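Local coordinates for quinone oxidoreductase (Coxiella burnetii, PDB 3TQH), which probably reduces quinones with NADPH, as a member of the medium-chain dehydrogenase/reductase family, and is seen here with NADPH bound, at residues A99-H104 / L266-N271; L168-A173 / A190-L195; K186-F191 / H311-L316. One frame throughout, in Å; residues are numbered along the deposited sequence.

Interaction 1: A99-H104 / L266-N271; sequences AGFPDH and LLKQFN. With NDP (NADPH dihydro-nicotinamide-adenine-dinucleotide phosphate), chain B.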
loop_
_atom_site.group_PDB
_atom_site.type_symbol
_atom_site.label_atom_id
_atom_site.label_comp_id
_atom_site.label_asym_id
_atom_site.label_seq_id
_atom_site.Cartn_x
_atom_site.Cartn_y
_atom_site.Cartn_z
ATOM N N ALA A 99 2.588 11.629 -2.542
ATOM C CA ALA A 99 2.846 12.995 -2.100
ATOM C C ALA A 99 3.039 13.057 -0.585
ATOM O O ALA A 99 2.313 12.418 0.176
ATOM C CB ALA A 99 1.714 13.916 -2.541
ATOM N N GLY A 100 4.033 13.826 -0.157
ATOM C CA GLY A 100 4.259 14.085 1.258
ATOM C C GLY A 100 4.769 12.907 2.061
ATOM O O GLY A 100 4.656 12.904 3.282
ATOM N N PHE A 101 5.343 11.913 1.390
ATOM C CA PHE A 101 5.786 10.706 2.075
ATOM C C PHE A 101 7.186 10.903 2.627
ATOM O O PHE A 101 8.070 11.337 1.895
ATOM C CB PHE A 101 5.762 9.485 1.152
ATOM C CG PHE A 101 6.195 8.209 1.827
ATOM C CD1 PHE A 101 5.299 7.473 2.593
ATOM C CD2 PHE A 101 7.507 7.751 1.708
ATOM C CE1 PHE A 101 5.699 6.295 3.224
ATOM C CE2 PHE A 101 7.915 6.575 2.333
ATOM C CZ PHE A 101 7.010 5.847 3.092
ATOM N N PRO A 102 7.393 10.585 3.921
ATOM C CA PRO A 102 6.403 10.116 4.903
ATOM C C PRO A 102 5.859 11.182 5.869
ATOM O O PRO A 102 4.776 11.003 6.429
ATOM C CB PRO A 102 7.194 9.076 5.695
ATOM C CG PRO A 102 8.585 9.600 5.690
ATOM C CD PRO A 102 8.764 10.440 4.441
ATOM N N ASP A 103 6.591 12.274 6.063
ATOM C CA ASP A 103 6.340 13.171 7.204
ATOM C C ASP A 103 5.222 14.208 7.014
ATOM O O ASP A 103 4.843 14.877 7.975
ATOM C CB ASP A 103 7.644 13.876 7.607
ATOM C CG ASP A 103 8.667 12.919 8.220
ATOM O OD1 ASP A 103 8.282 11.796 8.629
ATOM O OD2 ASP A 103 9.859 13.291 8.303
ATOM N N HIS A 104 4.684 14.333 5.799
ATOM C CA HIS A 104 3.637 15.319 5.527
ATOM C C HIS A 104 2.459 14.721 4.761
ATOM O O HIS A 104 2.148 15.167 3.659
ATOM C CB HIS A 104 4.222 16.500 4.743
ATOM C CG HIS A 104 5.360 17.182 5.436
ATOM N ND1 HIS A 104 5.188 17.955 6.565
ATOM C CD2 HIS A 104 6.685 17.209 5.159
ATOM C CE1 HIS A 104 6.359 18.432 6.954
ATOM N NE2 HIS A 104 7.284 17.992 6.119
ATOM N N LEU A 266 10.950 -4.241 5.080
ATOM C CA LEU A 266 10.702 -3.547 3.827
ATOM C C LEU A 266 10.224 -2.135 4.111
ATOM O O LEU A 266 9.292 -1.938 4.896
ATOM C CB LEU A 266 9.653 -4.280 2.987
ATOM C CG LEU A 266 9.612 -3.851 1.516
ATOM C CD1 LEU A 266 10.645 -4.638 0.723
ATOM C CD2 LEU A 266 8.230 -4.034 0.908
ATOM N N LEU A 267 10.886 -1.163 3.481
ATOM C CA LEU A 267 10.406 0.213 3.415
ATOM C C LEU A 267 10.171 0.551 1.948
ATOM O O LEU A 267 11.123 0.661 1.163
ATOM C CB LEU A 267 11.425 1.177 4.019
ATOM C CG LEU A 267 11.531 1.184 5.549
ATOM C CD1 LEU A 267 12.839 1.831 5.986
ATOM C CD2 LEU A 267 10.332 1.893 6.179
ATOM N N LYS A 268 8.897 0.686 1.582
ATOM C CA LYS A 268 8.497 1.036 0.224
ATOM C C LYS A 268 9.199 2.305 -0.244
ATOM O O LYS A 268 9.140 3.334 0.424
ATOM C CB LYS A 268 6.976 1.237 0.158
ATOM C CG LYS A 268 6.463 1.791 -1.186
ATOM C CD LYS A 268 5.307 2.762 -0.987
ATOM C CE LYS A 268 5.744 4.103 -0.415
ATOM N NZ LYS A 268 4.636 4.764 0.359
ATOM N N GLN A 269 9.864 2.213 -1.391
ATOM C CA GLN A 269 10.484 3.367 -2.029
ATOM C C GLN A 269 9.759 3.685 -3.335
ATOM O O GLN A 269 9.263 2.779 -4.010
ATOM C CB GLN A 269 11.957 3.081 -2.333
ATOM C CG GLN A 269 12.830 2.844 -1.115
ATOM C CD GLN A 269 14.263 2.515 -1.501
ATOM O OE1 GLN A 269 14.883 3.222 -2.300
ATOM N NE2 GLN A 269 14.798 1.437 -0.936
ATOM N N PHE A 270 9.707 4.964 -3.696
ATOM C CA PHE A 270 9.158 5.343 -4.992
ATOM C C PHE A 270 10.133 4.983 -6.110
ATOM O O PHE A 270 11.295 5.389 -6.082
ATOM C CB PHE A 270 8.817 6.831 -5.064
ATOM C CG PHE A 270 7.937 7.174 -6.236
ATOM C CD1 PHE A 270 6.563 6.970 -6.166
ATOM C CD2 PHE A 270 8.484 7.647 -7.421
ATOM C CE1 PHE A 270 5.743 7.255 -7.242
ATOM C CE2 PHE A 270 7.666 7.945 -8.512
ATOM C CZ PHE A 270 6.293 7.745 -8.422
ATOM N N ASN A 271 9.655 4.212 -7.083
ATOM C CA ASN A 271 10.451 3.859 -8.253
ATOM C C ASN A 271 9.688 4.117 -9.550
ATOM O O ASN A 271 8.710 3.437 -9.860
ATOM C CB ASN A 271 10.909 2.399 -8.180
ATOM C CG ASN A 271 11.931 2.053 -9.267
ATOM O OD1 ASN A 271 11.603 2.005 -10.456
ATOM N ND2 ASN A 271 13.173 1.821 -8.857
HETATM P PA NDP B . -4.957 -4.438 4.300
HETATM O O1A NDP B . -5.748 -3.745 5.334
HETATM O O2A NDP B . -5.406 -4.077 2.941
HETATM O O5B NDP B . -5.080 -6.030 4.480
HETATM C C5B NDP B . -6.335 -6.587 4.821
HETATM C C4B NDP B . -6.294 -8.097 4.649
HETATM O O4B NDP B . -5.619 -8.674 5.747
HETATM C C3B NDP B . -7.666 -8.759 4.600
HETATM O O3B NDP B . -7.938 -9.189 3.284
HETATM C C2B NDP B . -7.585 -9.926 5.579
HETATM O O2B NDP B . -8.004 -11.148 5.013
HETATM C C1B NDP B . -6.106 -9.984 5.924
HETATM N N9A NDP B . -5.812 -10.422 7.297
HETATM C C8A NDP B . -6.155 -9.781 8.462
HETATM N N7A NDP B . -5.675 -10.493 9.502
HETATM C C5A NDP B . -5.031 -11.576 9.020
HETATM C C6A NDP B . -4.373 -12.619 9.656
HETATM N N6A NDP B . -4.310 -12.646 10.977
HETATM N N1A NDP B . -3.797 -13.619 8.905
HETATM C C2A NDP B . -3.876 -13.570 7.521
HETATM N N3A NDP B . -4.526 -12.527 6.885
HETATM C C4A NDP B . -5.102 -11.545 7.632
HETATM O O3 NDP B . -3.386 -4.144 4.497
HETATM P PN NDP B . -2.292 -3.889 3.336
HETATM O O1N NDP B . -2.503 -2.544 2.762
HETATM O O2N NDP B . -2.177 -5.038 2.426
HETATM O O5D NDP B . -0.965 -3.830 4.240
HETATM C C5D NDP B . -0.610 -4.885 5.112
HETATM C C4D NDP B . 0.426 -4.394 6.119
HETATM O O4D NDP B . 1.597 -3.970 5.447
HETATM C C3D NDP B . -0.093 -3.210 6.921
HETATM O O3D NDP B . 0.216 -3.395 8.284
HETATM C C2D NDP B . 0.630 -2.016 6.334
HETATM O O2D NDP B . 0.814 -0.973 7.274
HETATM C C1D NDP B . 1.936 -2.651 5.847
HETATM N N1N NDP B . 2.607 -1.940 4.734
HETATM C C2N NDP B . 3.943 -1.653 4.874
HETATM C C3N NDP B . 4.653 -0.938 3.912
HETATM C C7N NDP B . 6.113 -0.635 4.081
HETATM O O7N NDP B . 6.769 0.107 3.075
HETATM N N7N NDP B . 6.755 -1.056 5.169
HETATM C C4N NDP B . 3.916 -0.470 2.690
HETATM C C5N NDP B . 2.466 -0.823 2.591
HETATM C C6N NDP B . 1.886 -1.550 3.627
HETATM P P2B NDP B . -9.384 -11.846 5.462
HETATM O O1X NDP B . -9.691 -12.954 4.485
HETATM O O2X NDP B . -10.509 -10.840 5.429
HETATM O O3X NDP B . -9.286 -12.433 6.844
#
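At the nicotinamide end of the NADPH pocket, in the cleft between the GroES-like part of the chain and the Rossmann-type nucleotide-binding part, Lys268 reaches over to the ring of Phe101 in a cation-pi contact. The ammonium lies over the ring face: Lys268 NZ is 3.7 Å from the Phe101 ring centroid and 22° off the ring normal. It is displaced toward one side, since its closest ring atom is Phe101 CE1, 3.4 Å from Lys268 NZ. The methylene behind it joins in, with Lys268 CE 4.2 Å from the Phe101 ring centroid in a CH-pi contact. The lysine chain does not run straight here. Bends about its second and third torsions (chi3 73°) carry the ammonium over the ring although the side chain does not leave the backbone toward residues 99-104. On the opposite face of the ring sits the next residue, with Pro102 CB 3.8 Å above the Phe101 plane and over its centre, a placement that goes with the cis peptide bond between Phe101 and Pro102. The ring is thus sandwiched between proline and cation, while Tyr73 meets it edge-to-face.

The backbone of 266-271 does separate work, gripping the cofactor carboxamide from both ends. Lys268 N donates to NADPH O7N at 2.7 Å in a nearly straight bond (164°), and NADPH N7N donates to Leu266 O at 2.7 Å; together they fix the rotation of the amide.

Residues 266-271 follow strand 262-264, an outermost strand of the parallel sheet, and lead into helix 272-283, which Asn271 N-caps through Glu274 N. Helix 135-147 packs against Lys268 through Leu139 and Thr140, and Thr136 OG1 adds a weak hydrogen bond to the ammonium. The 99-104 loop leaves strand 94-98 on the other side of the cleft.

Interaction 2: L168-A173 / A190-L195; sequences LAIQLA and AFLKAL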
loop_
_atom_site.group_PDB
_atom_site.type_symbol
_atom_site.label_atom_id
_atom_site.label_comp_id
_atom_site.label_asym_id
_atom_site.label_seq_id
_atom_site.Cartn_x
_atom_site.Cartn_y
_atom_site.Cartn_z
ATOM N N LEU A 168 -2.311 -8.003 -5.033
ATOM C CA LEU A 168 -1.377 -7.650 -6.098
ATOM C C LEU A 168 -0.172 -8.590 -6.087
ATOM O O LEU A 168 0.246 -9.081 -7.143
ATOM C CB LEU A 168 -0.928 -6.191 -5.966
ATOM C CG LEU A 168 -2.020 -5.149 -6.251
ATOM C CD1 LEU A 168 -1.516 -3.722 -6.033
ATOM C CD2 LEU A 168 -2.561 -5.301 -7.667
ATOM N N ALA A 169 0.372 -8.832 -4.891
ATOM C CA ALA A 169 1.525 -9.712 -4.700
ATOM C C ALA A 169 1.248 -11.108 -5.234
ATOM O O ALA A 169 2.078 -11.693 -5.925
ATOM C CB ALA A 169 1.907 -9.779 -3.219
ATOM N N ILE A 170 0.072 -11.635 -4.917
ATOM C CA ILE A 170 -0.354 -12.926 -5.450
ATOM C C ILE A 170 -0.314 -12.960 -6.973
ATOM O O ILE A 170 0.174 -13.920 -7.566
ATOM C CB ILE A 170 -1.783 -13.285 -4.996
ATOM C CG1 ILE A 170 -1.782 -13.646 -3.506
ATOM C CG2 ILE A 170 -2.339 -14.441 -5.856
ATOM C CD1 ILE A 170 -3.165 -13.854 -2.927
ATOM N N GLN A 171 -0.834 -11.918 -7.606
ATOM C CA GLN A 171 -0.869 -11.876 -9.066
ATOM C C GLN A 171 0.540 -11.753 -9.621
ATOM O O GLN A 171 0.898 -12.447 -10.569
ATOM C CB GLN A 171 -1.707 -10.711 -9.557
ATOM C CG GLN A 171 -3.153 -10.822 -9.215
ATOM C CD GLN A 171 -3.902 -9.572 -9.590
ATOM O OE1 GLN A 171 -4.258 -9.393 -10.749
ATOM N NE2 GLN A 171 -4.138 -8.693 -8.615
ATOM N N LEU A 172 1.330 -10.867 -9.020
ATOM C CA LEU A 172 2.715 -10.680 -9.427
ATOM C C LEU A 172 3.549 -11.941 -9.215
ATOM O O LEU A 172 4.371 -12.281 -10.064
ATOM C CB LEU A 172 3.340 -9.480 -8.710
ATOM C CG LEU A 172 2.816 -8.114 -9.184
ATOM C CD1 LEU A 172 3.291 -6.985 -8.263
ATOM C CD2 LEU A 172 3.207 -7.842 -10.634
ATOM N N ALA A 173 3.321 -12.644 -8.108
ATOM C CA ALA A 173 4.038 -13.898 -7.826
ATOM C C ALA A 173 3.681 -15.003 -8.821
ATOM O O ALA A 173 4.541 -15.787 -9.208
ATOM C CB ALA A 173 3.752 -14.365 -6.410
ATOM N N ALA A 190 -12.206 -18.335 -2.922
ATOM C CA ALA A 190 -12.525 -18.312 -4.356
ATOM C C ALA A 190 -11.915 -17.103 -5.082
ATOM O O ALA A 190 -11.429 -17.222 -6.206
ATOM C CB ALA A 190 -14.035 -18.336 -4.554
ATOM N N PHE A 191 -11.947 -15.945 -4.433
ATOM C CA PHE A 191 -11.347 -14.726 -4.969
ATOM C C PHE A 191 -9.846 -14.910 -5.226
ATOM O O PHE A 191 -9.339 -14.559 -6.288
ATOM C CB PHE A 191 -11.602 -13.569 -3.989
ATOM C CG PHE A 191 -10.930 -12.279 -4.357
ATOM C CD1 PHE A 191 -11.477 -11.444 -5.321
ATOM C CD2 PHE A 191 -9.768 -11.875 -3.711
ATOM C CE1 PHE A 191 -10.861 -10.230 -5.653
ATOM C CE2 PHE A 191 -9.148 -10.667 -4.037
ATOM C CZ PHE A 191 -9.699 -9.847 -5.010
ATOM N N LEU A 192 -9.146 -15.483 -4.254
ATOM C CA LEU A 192 -7.697 -15.635 -4.346
ATOM C C LEU A 192 -7.269 -16.757 -5.296
ATOM O O LEU A 192 -6.249 -16.641 -5.971
ATOM C CB LEU A 192 -7.099 -15.842 -2.948
ATOM C CG LEU A 192 -7.269 -14.648 -2.009
ATOM C CD1 LEU A 192 -6.699 -14.963 -0.619
ATOM C CD2 LEU A 192 -6.620 -13.391 -2.599
ATOM N N LYS A 193 -8.043 -17.835 -5.350
ATOM C CA LYS A 193 -7.793 -18.901 -6.323
ATOM C C LYS A 193 -7.831 -18.324 -7.731
ATOM O O LYS A 193 -6.922 -18.569 -8.532
ATOM C CB LYS A 193 -8.817 -20.028 -6.190
ATOM C CG LYS A 193 -8.578 -20.943 -4.986
ATOM C CD LYS A 193 -7.680 -22.131 -5.330
ATOM C CE LYS A 193 -7.573 -23.109 -4.169
ATOM N NZ LYS A 193 -7.092 -24.452 -4.616
ATOM N N ALA A 194 -8.866 -17.533 -8.011
ATOM C CA ALA A 194 -9.039 -16.899 -9.322
ATOM C C ALA A 194 -7.900 -15.934 -9.691
ATOM O O ALA A 194 -7.615 -15.745 -10.874
ATOM C CB ALA A 194 -10.390 -16.185 -9.393
ATOM N N LEU A 195 -7.256 -15.335 -8.689
ATOM C CA LEU A 195 -6.106 -14.444 -8.925
ATOM C C LEU A 195 -4.775 -15.184 -9.102
ATOM O O LEU A 195 -3.783 -14.575 -9.496
ATOM C CB LEU A 195 -5.959 -13.420 -7.793
ATOM C CG LEU A 195 -7.042 -12.353 -7.623
ATOM C CD1 LEU A 195 -6.565 -11.329 -6.611
ATOM C CD2 LEU A 195 -7.390 -11.678 -8.934
#
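The side-chain amide of Gln171 presents one flat face to Leu195, and one leucine methyl, CD2, lies over it. Leu195 CD2 stands 4.1 Å from Gln171 CD, almost directly above that carbon, while Leu195 CD1, on the same side of the plane, lies off the NE2 rim, 4.1 Å from Gln171 NE2. Contact with the leucine is therefore made largely through the pi surface, and the polar atoms of the amide look to other partners: NE2 donates to His167 O one turn earlier in the same helix, and OE1 accepts from Arg288 N. Held at both polar ends, the amide is fixed in rotation and can offer its face as an apolar surface.

Further down the glutamine, Gln171 CG is 3.8 Å from Leu195 O, so the aliphatic part packs on the backbone near the end of 190-195. Ile170 completes the interface with its two branches divided between two leucines. With CG1 beside the backbone N (chi1 -72°), CD1 extends to Leu192 CD2 at 3.5 Å, a methyl-to-methyl contact in which the side chains cross at about a right angle. The other branch, Ile170 CG2, rests 4.2 Å from Leu195 CB.

These pairs hold the short helical segments 9.8 Å apart at the axes, with their directions 31° from parallel. The closest backbone approach is at Gln171 and Leu195, whose CA atoms are 5.8 Å apart. Beneath them runs strand 179-184, where Thr182 touches both Ile170 and Leu192.

Strand 155-158, helix 164-175 and strand 179-184 form a beta-alpha-beta crossover, and helix 186-195 leads on to strand 199-202 in the next; the contact packs these successive helices side by side on the sheet, as in a Rossmann fold. Helix 164-175 begins within a glycine-rich stretch, consistent with a GxGxxG-type motif (Gly161, Gly163, Gly166); Gly164 and Val165, at its first turn, bind NADPH.

Interaction 3: K186-F191 / H311-L316; sequences KRNHAF and HVRGKL. With NDP (NADPH dihydro-nicotinamide-adenine-dinucleotide phosphate), chain B.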
loop_
_atom_site.group_PDB
_atom_site.type_symbol
_atom_site.label_atom_id
_atom_site.label_comp_id
_atom_site.label_asym_id
_atom_site.label_seq_id
_atom_site.Cartn_x
_atom_site.Cartn_y
_atom_site.Cartn_z
ATOM N N LYS A 186 -12.370 -17.963 4.627
ATOM C CA LYS A 186 -13.092 -18.840 3.702
ATOM C C LYS A 186 -13.779 -18.015 2.615
ATOM O O LYS A 186 -13.795 -18.396 1.445
ATOM C CB LYS A 186 -14.138 -19.673 4.462
ATOM C CG LYS A 186 -14.959 -20.620 3.588
ATOM C CD LYS A 186 -16.054 -21.331 4.394
ATOM C CE LYS A 186 -17.085 -22.008 3.482
ATOM N NZ LYS A 186 -18.297 -22.478 4.221
ATOM N N ARG A 187 -14.337 -16.883 3.036
ATOM C CA ARG A 187 -15.008 -15.921 2.160
ATOM C C ARG A 187 -14.146 -15.420 0.985
ATOM O O ARG A 187 -14.683 -15.064 -0.067
ATOM C CB ARG A 187 -15.469 -14.727 3.012
ATOM C CG ARG A 187 -16.097 -13.599 2.240
ATOM C CD ARG A 187 -16.568 -12.482 3.148
ATOM N NE ARG A 187 -17.380 -11.528 2.388
ATOM C CZ ARG A 187 -18.668 -11.693 2.086
ATOM N NH1 ARG A 187 -19.332 -12.775 2.485
ATOM N NH2 ARG A 187 -19.303 -10.762 1.383
ATOM N N ASN A 188 -12.826 -15.380 1.172
ATOM C CA ASN A 188 -11.901 -14.892 0.136
ATOM C C ASN A 188 -11.173 -16.001 -0.649
ATOM O O ASN A 188 -10.408 -15.712 -1.561
ATOM C CB ASN A 188 -10.878 -13.944 0.770
ATOM C CG ASN A 188 -11.500 -12.654 1.276
ATOM O OD1 ASN A 188 -11.199 -12.202 2.378
ATOM N ND2 ASN A 188 -12.353 -12.046 0.471
ATOM N N HIS A 189 -11.433 -17.258 -0.303
ATOM C CA HIS A 189 -10.798 -18.424 -0.934
ATOM C C HIS A 189 -10.957 -18.387 -2.459
ATOM O O HIS A 189 -9.965 -18.380 -3.193
ATOM C CB HIS A 189 -11.420 -19.695 -0.336
ATOM C CG HIS A 189 -10.839 -20.985 -0.831
ATOM N ND1 HIS A 189 -11.222 -21.572 -2.021
ATOM C CD2 HIS A 189 -9.969 -21.851 -0.251
ATOM C CE1 HIS A 189 -10.579 -22.717 -2.173
ATOM N NE2 HIS A 189 -9.814 -22.910 -1.112
ATOM N N ALA A 190 -12.206 -18.335 -2.922
ATOM C CA ALA A 190 -12.525 -18.312 -4.356
ATOM C C ALA A 190 -11.915 -17.103 -5.082
ATOM O O ALA A 190 -11.429 -17.222 -6.206
ATOM C CB ALA A 190 -14.035 -18.336 -4.554
ATOM N N PHE A 191 -11.947 -15.945 -4.433
ATOM C CA PHE A 191 -11.347 -14.726 -4.969
ATOM C C PHE A 191 -9.846 -14.910 -5.226
ATOM O O PHE A 191 -9.339 -14.559 -6.288
ATOM C CB PHE A 191 -11.602 -13.569 -3.989
ATOM C CG PHE A 191 -10.930 -12.279 -4.357
ATOM C CD1 PHE A 191 -11.477 -11.444 -5.321
ATOM C CD2 PHE A 191 -9.768 -11.875 -3.711
ATOM C CE1 PHE A 191 -10.861 -10.230 -5.653
ATOM C CE2 PHE A 191 -9.148 -10.667 -4.037
ATOM C CZ PHE A 191 -9.699 -9.847 -5.010
ATOM N N HIS A 311 -10.010 -6.240 7.483
ATOM C CA HIS A 311 -10.644 -7.216 6.596
ATOM C C HIS A 311 -11.107 -6.632 5.248
ATOM O O HIS A 311 -11.979 -7.182 4.581
ATOM C CB HIS A 311 -11.763 -7.933 7.349
ATOM C CG HIS A 311 -11.248 -8.830 8.430
ATOM N ND1 HIS A 311 -11.444 -8.580 9.770
ATOM C CD2 HIS A 311 -10.482 -9.942 8.365
ATOM C CE1 HIS A 311 -10.845 -9.518 10.483
ATOM N NE2 HIS A 311 -10.256 -10.357 9.652
ATOM N N VAL A 312 -10.481 -5.543 4.829
ATOM C CA VAL A 312 -10.756 -4.991 3.514
ATOM C C VAL A 312 -10.179 -5.917 2.442
ATOM O O VAL A 312 -9.021 -6.322 2.518
ATOM C CB VAL A 312 -10.164 -3.578 3.347
ATOM C CG1 VAL A 312 -10.313 -3.109 1.919
ATOM C CG2 VAL A 312 -10.844 -2.618 4.284
ATOM N N ARG A 313 -11.013 -6.265 1.464
ATOM C CA ARG A 313 -10.567 -6.981 0.279
ATOM C C ARG A 313 -10.132 -5.918 -0.717
ATOM O O ARG A 313 -10.883 -4.979 -0.982
ATOM C CB ARG A 313 -11.703 -7.823 -0.304
ATOM C CG ARG A 313 -11.307 -8.641 -1.519
ATOM C CD ARG A 313 -12.504 -9.082 -2.341
ATOM N NE ARG A 313 -13.239 -10.166 -1.701
ATOM C CZ ARG A 313 -14.061 -11.001 -2.335
ATOM N NH1 ARG A 313 -14.275 -10.884 -3.643
ATOM N NH2 ARG A 313 -14.672 -11.968 -1.659
ATOM N N GLY A 314 -8.918 -6.045 -1.246
ATOM C CA GLY A 314 -8.385 -5.063 -2.195
ATOM C C GLY A 314 -8.196 -3.667 -1.615
ATOM O O GLY A 314 -7.624 -3.504 -0.534
ATOM N N LYS A 315 -8.689 -2.660 -2.333
ATOM C CA LYS A 315 -8.413 -1.261 -2.008
ATOM C C LYS A 315 -9.678 -0.460 -1.765
ATOM O O LYS A 315 -10.698 -0.676 -2.427
ATOM C CB LYS A 315 -7.635 -0.598 -3.147
ATOM C CG LYS A 315 -6.205 -1.088 -3.340
ATOM C CD LYS A 315 -5.290 -0.783 -2.157
ATOM C CE LYS A 315 -5.098 0.714 -1.920
ATOM N NZ LYS A 315 -4.085 0.977 -0.857
ATOM N N LEU A 316 -9.598 0.454 -0.796
ATOM C CA LEU A 316 -10.594 1.501 -0.619
ATOM C C LEU A 316 -10.016 2.753 -1.256
ATOM O O LEU A 316 -8.799 2.977 -1.201
ATOM C CB LEU A 316 -10.879 1.759 0.864
ATOM C CG LEU A 316 -11.303 0.576 1.739
ATOM C CD1 LEU A 316 -11.521 1.050 3.172
ATOM C CD2 LEU A 316 -12.553 -0.100 1.191
HETATM P PA NDP B . -4.957 -4.438 4.300
HETATM O O1A NDP B . -5.748 -3.745 5.334
HETATM O O2A NDP B . -5.406 -4.077 2.941
HETATM O O5B NDP B . -5.080 -6.030 4.480
HETATM C C5B NDP B . -6.335 -6.587 4.821
HETATM C C4B NDP B . -6.294 -8.097 4.649
HETATM O O4B NDP B . -5.619 -8.674 5.747
HETATM C C3B NDP B . -7.666 -8.759 4.600
HETATM O O3B NDP B . -7.938 -9.189 3.284
HETATM C C2B NDP B . -7.585 -9.926 5.579
HETATM O O2B NDP B . -8.004 -11.148 5.013
HETATM C C1B NDP B . -6.106 -9.984 5.924
HETATM N N9A NDP B . -5.812 -10.422 7.297
HETATM C C8A NDP B . -6.155 -9.781 8.462
HETATM N N7A NDP B . -5.675 -10.493 9.502
HETATM C C5A NDP B . -5.031 -11.576 9.020
HETATM C C6A NDP B . -4.373 -12.619 9.656
HETATM N N6A NDP B . -4.310 -12.646 10.977
HETATM N N1A NDP B . -3.797 -13.619 8.905
HETATM C C2A NDP B . -3.876 -13.570 7.521
HETATM N N3A NDP B . -4.526 -12.527 6.885
HETATM C C4A NDP B . -5.102 -11.545 7.632
HETATM O O3 NDP B . -3.386 -4.144 4.497
HETATM P PN NDP B . -2.292 -3.889 3.336
HETATM O O1N NDP B . -2.503 -2.544 2.762
HETATM O O2N NDP B . -2.177 -5.038 2.426
HETATM O O5D NDP B . -0.965 -3.830 4.240
HETATM C C5D NDP B . -0.610 -4.885 5.112
HETATM C C4D NDP B . 0.426 -4.394 6.119
HETATM O O4D NDP B . 1.597 -3.970 5.447
HETATM C C3D NDP B . -0.093 -3.210 6.921
HETATM O O3D NDP B . 0.216 -3.395 8.284
HETATM C C2D NDP B . 0.630 -2.016 6.334
HETATM O O2D NDP B . 0.814 -0.973 7.274
HETATM C C1D NDP B . 1.936 -2.651 5.847
HETATM N N1N NDP B . 2.607 -1.940 4.734
HETATM C C2N NDP B . 3.943 -1.653 4.874
HETATM C C3N NDP B . 4.653 -0.938 3.912
HETATM C C7N NDP B . 6.113 -0.635 4.081
HETATM O O7N NDP B . 6.769 0.107 3.075
HETATM N N7N NDP B . 6.755 -1.056 5.169
HETATM C C4N NDP B . 3.916 -0.470 2.690
HETATM C C5N NDP B . 2.466 -0.823 2.591
HETATM C C6N NDP B . 1.886 -1.550 3.627
HETATM P P2B NDP B . -9.384 -11.846 5.462
HETATM O O1X NDP B . -9.691 -12.954 4.485
HETATM O O2X NDP B . -10.509 -10.840 5.429
HETATM O O3X NDP B . -9.286 -12.433 6.844
#
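Arg313 lies along one face of Phe191, aliphatic part first. Arg313 CD sits 3.8 Å from the Phe191 ring centroid and 6° off the normal, so this methylene is centred on the ring in a CH-pi contact. The guanidinium carries on past it: Arg313 CZ is 4.4 Å from the same Phe191 centroid, an off-centre cation-pi contact with the two planes 34° apart. A bend at the third torsion of Arg313 (chi3 -75°) turns the guanidinium toward the helix, where its closest ring contact is Arg313 NH1 to Phe191 CD1 at 3.3 Å. Asn188, one turn before Phe191, fits between this guanidinium and the adenosine 2'-phosphate of NADPH.

Helix 186-195 follows the second strand of the Rossmann sheet, the place where such folds commonly read the adenosine ribose; here Ser185 N just ahead of it also binds NADPH. Across the cofactor, NADPH O3B donates to Val312 O at 3.2 Å, and the edge of the His311 ring approaches the phosphate, His311 CD2 lying 3.1 Å from NADPH O2X.

Farther out, Arg313 O accepts from Ser292 OG, and Gly314 makes a backbone hydrogen bond with Ala162, tying the loop before strand 315-319 to the glycine-rich turn.

Interactions 1 and 3 both touch NADPH, at its nicotinamide and adenosine ends, with centres about 26 Å apart and on opposite sides of the chain's centre. Each pairs a cation with a phenylalanine at a partly exposed place, but the ammonium of interaction 1 lies over the ring, whereas in interaction 3 a methylene takes the centre and the guanidinium sits aside. Interaction 2 is buried and mostly apolar, and makes no direct contact with the cofactor. Helix 186-195 serves both 2 and 3: its later turns pack on helix 164-175, its earlier ones face the loop that leads into strand 315-319. Interactions 1 and 3 join distant parts of the chain; interaction 2 joins consecutive helices.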